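Local structure of UDP-N-acetylglucosamine 4,6-dehydratase (Vibrio fischeri, 3PVZ) at residues 355-360 with 376-381. The protein binds NAD and probably acts as a lyase, a nucleotide-sugar 4,6-dehydratase of the polysaccharide synthase family. Numbering follows the deposited sequence.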
loop_
_atom_site.group_PDB
_atom_site.type_symbol
_atom_site.label_atom_id
_atom_site.label_comp_id
_atom_site.label_asym_id
_atom_site.label_seq_id
_atom_site.Cartn_x
_atom_site.Cartn_y
_atom_site.Cartn_z
ATOM N N GLU A 355 -19.717 12.892 -18.363
ATOM C CA GLU A 355 -19.070 12.665 -19.644
ATOM C C GLU A 355 -17.865 13.566 -19.828
ATOM O O GLU A 355 -16.828 13.079 -20.274
ATOM C CB GLU A 355 -20.050 12.823 -20.802
ATOM C CG GLU A 355 -20.878 11.530 -21.022
ATOM C CD GLU A 355 -22.192 11.795 -21.781
ATOM O OE1 GLU A 355 -22.431 12.970 -22.179
ATOM O OE2 GLU A 355 -22.968 10.821 -21.975
ATOM N N LEU A 356 -18.005 14.846 -19.460
ATOM C CA LEU A 356 -16.909 15.822 -19.526
ATOM C C LEU A 356 -15.681 15.311 -18.784
ATOM O O LEU A 356 -14.573 15.315 -19.326
ATOM C CB LEU A 356 -17.342 17.162 -18.913
ATOM C CG LEU A 356 -16.368 18.339 -18.917
ATOM C CD1 LEU A 356 -16.051 18.772 -20.316
ATOM C CD2 LEU A 356 -16.934 19.528 -18.163
ATOM N N PHE A 357 -15.909 14.851 -17.553
ATOM C CA PHE A 357 -14.846 14.399 -16.675
ATOM C C PHE A 357 -14.149 13.202 -17.316
ATOM O O PHE A 357 -12.944 13.175 -17.411
ATOM C CB PHE A 357 -15.430 14.054 -15.296
ATOM C CG PHE A 357 -14.399 13.780 -14.232
ATOM C CD1 PHE A 357 -13.791 14.823 -13.556
ATOM C CD2 PHE A 357 -14.046 12.497 -13.909
ATOM C CE1 PHE A 357 -12.849 14.582 -12.570
ATOM C CE2 PHE A 357 -13.092 12.252 -12.929
ATOM C CZ PHE A 357 -12.490 13.317 -12.268
ATOM N N GLU A 358 -14.910 12.228 -17.789
ATOM C CA GLU A 358 -14.299 11.078 -18.471
ATOM C C GLU A 358 -13.562 11.511 -19.741
ATOM O O GLU A 358 -12.523 10.980 -20.051
ATOM C CB GLU A 358 -15.334 10.036 -18.850
ATOM C CG GLU A 358 -16.029 9.359 -17.683
ATOM C CD GLU A 358 -17.346 8.684 -18.089
ATOM O OE1 GLU A 358 -17.922 9.105 -19.129
ATOM O OE2 GLU A 358 -17.794 7.741 -17.373
ATOM N N GLN A 359 -14.100 12.480 -20.468
ATOM C CA GLN A 359 -13.487 12.919 -21.714
ATOM C C GLN A 359 -12.182 13.675 -21.466
ATOM O O GLN A 359 -11.162 13.339 -22.049
ATOM C CB GLN A 359 -14.468 13.774 -22.545
ATOM C CG GLN A 359 -13.928 14.166 -23.916
ATOM C CD GLN A 359 -14.759 15.239 -24.616
ATOM O OE1 GLN A 359 -15.494 16.014 -23.977
ATOM N NE2 GLN A 359 -14.638 15.292 -25.949
ATOM N N LYS A 360 -12.228 14.688 -20.607
ATOM C CA LYS A 360 -11.042 15.472 -20.234
ATOM C C LYS A 360 -9.952 14.670 -19.498
ATOM O O LYS A 360 -8.776 14.909 -19.709
ATOM C CB LYS A 360 -11.437 16.673 -19.370
ATOM C CG LYS A 360 -12.218 17.721 -20.106
ATOM C CD LYS A 360 -11.310 18.718 -20.775
ATOM C CE LYS A 360 -12.088 19.671 -21.682
ATOM N NZ LYS A 360 -12.874 18.937 -22.740
ATOM N N VAL A 376 -7.340 20.760 -11.259
ATOM C CA VAL A 376 -8.061 21.713 -10.405
ATOM C C VAL A 376 -9.125 22.457 -11.191
ATOM O O VAL A 376 -10.244 22.615 -10.720
ATOM C CB VAL A 376 -7.139 22.739 -9.732
ATOM C CG1 VAL A 376 -7.969 23.789 -8.984
ATOM C CG2 VAL A 376 -6.172 22.050 -8.770
ATOM N N GLN A 377 -8.796 22.888 -12.398
ATOM C CA GLN A 377 -9.771 23.599 -13.222
ATOM C C GLN A 377 -10.952 22.720 -13.607
ATOM O O GLN A 377 -12.093 23.160 -13.607
ATOM C CB GLN A 377 -9.111 24.161 -14.471
ATOM C CG GLN A 377 -8.229 25.355 -14.182
ATOM C CD GLN A 377 -8.991 26.510 -13.524
ATOM O OE1 GLN A 377 -10.031 26.957 -14.025
ATOM N NE2 GLN A 377 -8.481 26.980 -12.387
ATOM N N LEU A 378 -10.678 21.474 -13.947
ATOM C CA LEU A 378 -11.741 20.532 -14.192
ATOM C C LEU A 378 -12.576 20.315 -12.911
ATOM O O LEU A 378 -13.794 20.293 -12.964
ATOM C CB LEU A 378 -11.147 19.224 -14.702
ATOM C CG LEU A 378 -12.062 18.035 -14.895
ATOM C CD1 LEU A 378 -13.081 18.343 -15.975
ATOM C CD2 LEU A 378 -11.164 16.858 -15.252
ATOM N N PHE A 379 -11.917 20.180 -11.768
ATOM C CA PHE A 379 -12.637 20.050 -10.503
ATOM C C PHE A 379 -13.525 21.269 -10.215
ATOM O O PHE A 379 -14.579 21.118 -9.625
ATOM C CB PHE A 379 -11.691 19.812 -9.310
ATOM C CG PHE A 379 -11.256 18.373 -9.129
ATOM C CD1 PHE A 379 -10.978 17.544 -10.212
ATOM C CD2 PHE A 379 -11.075 17.864 -7.866
ATOM C CE1 PHE A 379 -10.548 16.241 -10.018
ATOM C CE2 PHE A 379 -10.646 16.562 -7.678
ATOM C CZ PHE A 379 -10.381 15.760 -8.757
ATOM N N PHE A 380 -13.112 22.471 -10.612
ATOM C CA PHE A 380 -13.980 23.644 -10.407
ATOM C C PHE A 380 -15.258 23.557 -11.253
ATOM O O PHE A 380 -16.333 23.969 -10.807
ATOM C CB PHE A 380 -13.249 24.960 -10.692
ATOM C CG PHE A 380 -12.185 25.326 -9.670
ATOM C CD1 PHE A 380 -12.141 24.733 -8.409
ATOM C CD2 PHE A 380 -11.222 26.295 -9.981
ATOM C CE1 PHE A 380 -11.148 25.091 -7.482
ATOM C CE2 PHE A 380 -10.232 26.652 -9.054
ATOM C CZ PHE A 380 -10.208 26.050 -7.801
ATOM N N ILE A 381 -15.159 23.006 -12.458
ATOM C CA ILE A 381 -16.350 22.830 -13.307
ATOM C C ILE A 381 -17.244 21.746 -12.714
ATOM O O ILE A 381 -18.451 21.908 -12.637
ATOM C CB ILE A 381 -15.974 22.550 -14.787
ATOM C CG1 ILE A 381 -15.498 23.868 -15.438
ATOM C CG2 ILE A 381 -17.153 21.954 -15.523
ATOM C CD1 ILE A 381 -14.781 23.729 -16.803
#
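L378 pushes its isobutyl group into the side of helix 351-367, where the ring of F357 and the backbone-near part of K360 receive it. CD2 of L378 lies 3.7 Å from CD1 of F357, an approach oblique to the ring, and the two side chains cross at about a right angle. K360 contributes aliphatic carbon here: its CB is 4.1 Å from L378 CD1, while the rest of the chain bends at chi2 and chi4 and takes the ammonium group away from helix 372-382. Further along the helix, I361 and M364 also touch L378. Toward the more exposed side, L356 and I381 meet through methyl groups, L356 CD2 to I381 CG2 at 3.6 Å.

These two helices form an antiparallel C-terminal hairpin that follows the last strand of the large Rossmann-type sheet. The short segments run at 169° with their axes 10.8 Å apart, a spacing bridged by side chains alone; F357 and L378 have the nearest CA atoms, 7.3 Å from each other.

The aromatic contact sits on the buried side. With CG anti to its backbone N (chi1 -171°), F357 leans its ring toward helix 372-382, where F379 CE1 meets its edge near the ring plane, 3.8 Å from F357 CE1. Helices 131-154 and 174-189 pack against this pair: F143 meets the F357 ring with the planes at about 25°, I138 touches both phenylalanines, and A177 and I181 pack on F379, whose side chain lies about 9 Å from that of K179, a residue that binds NAD.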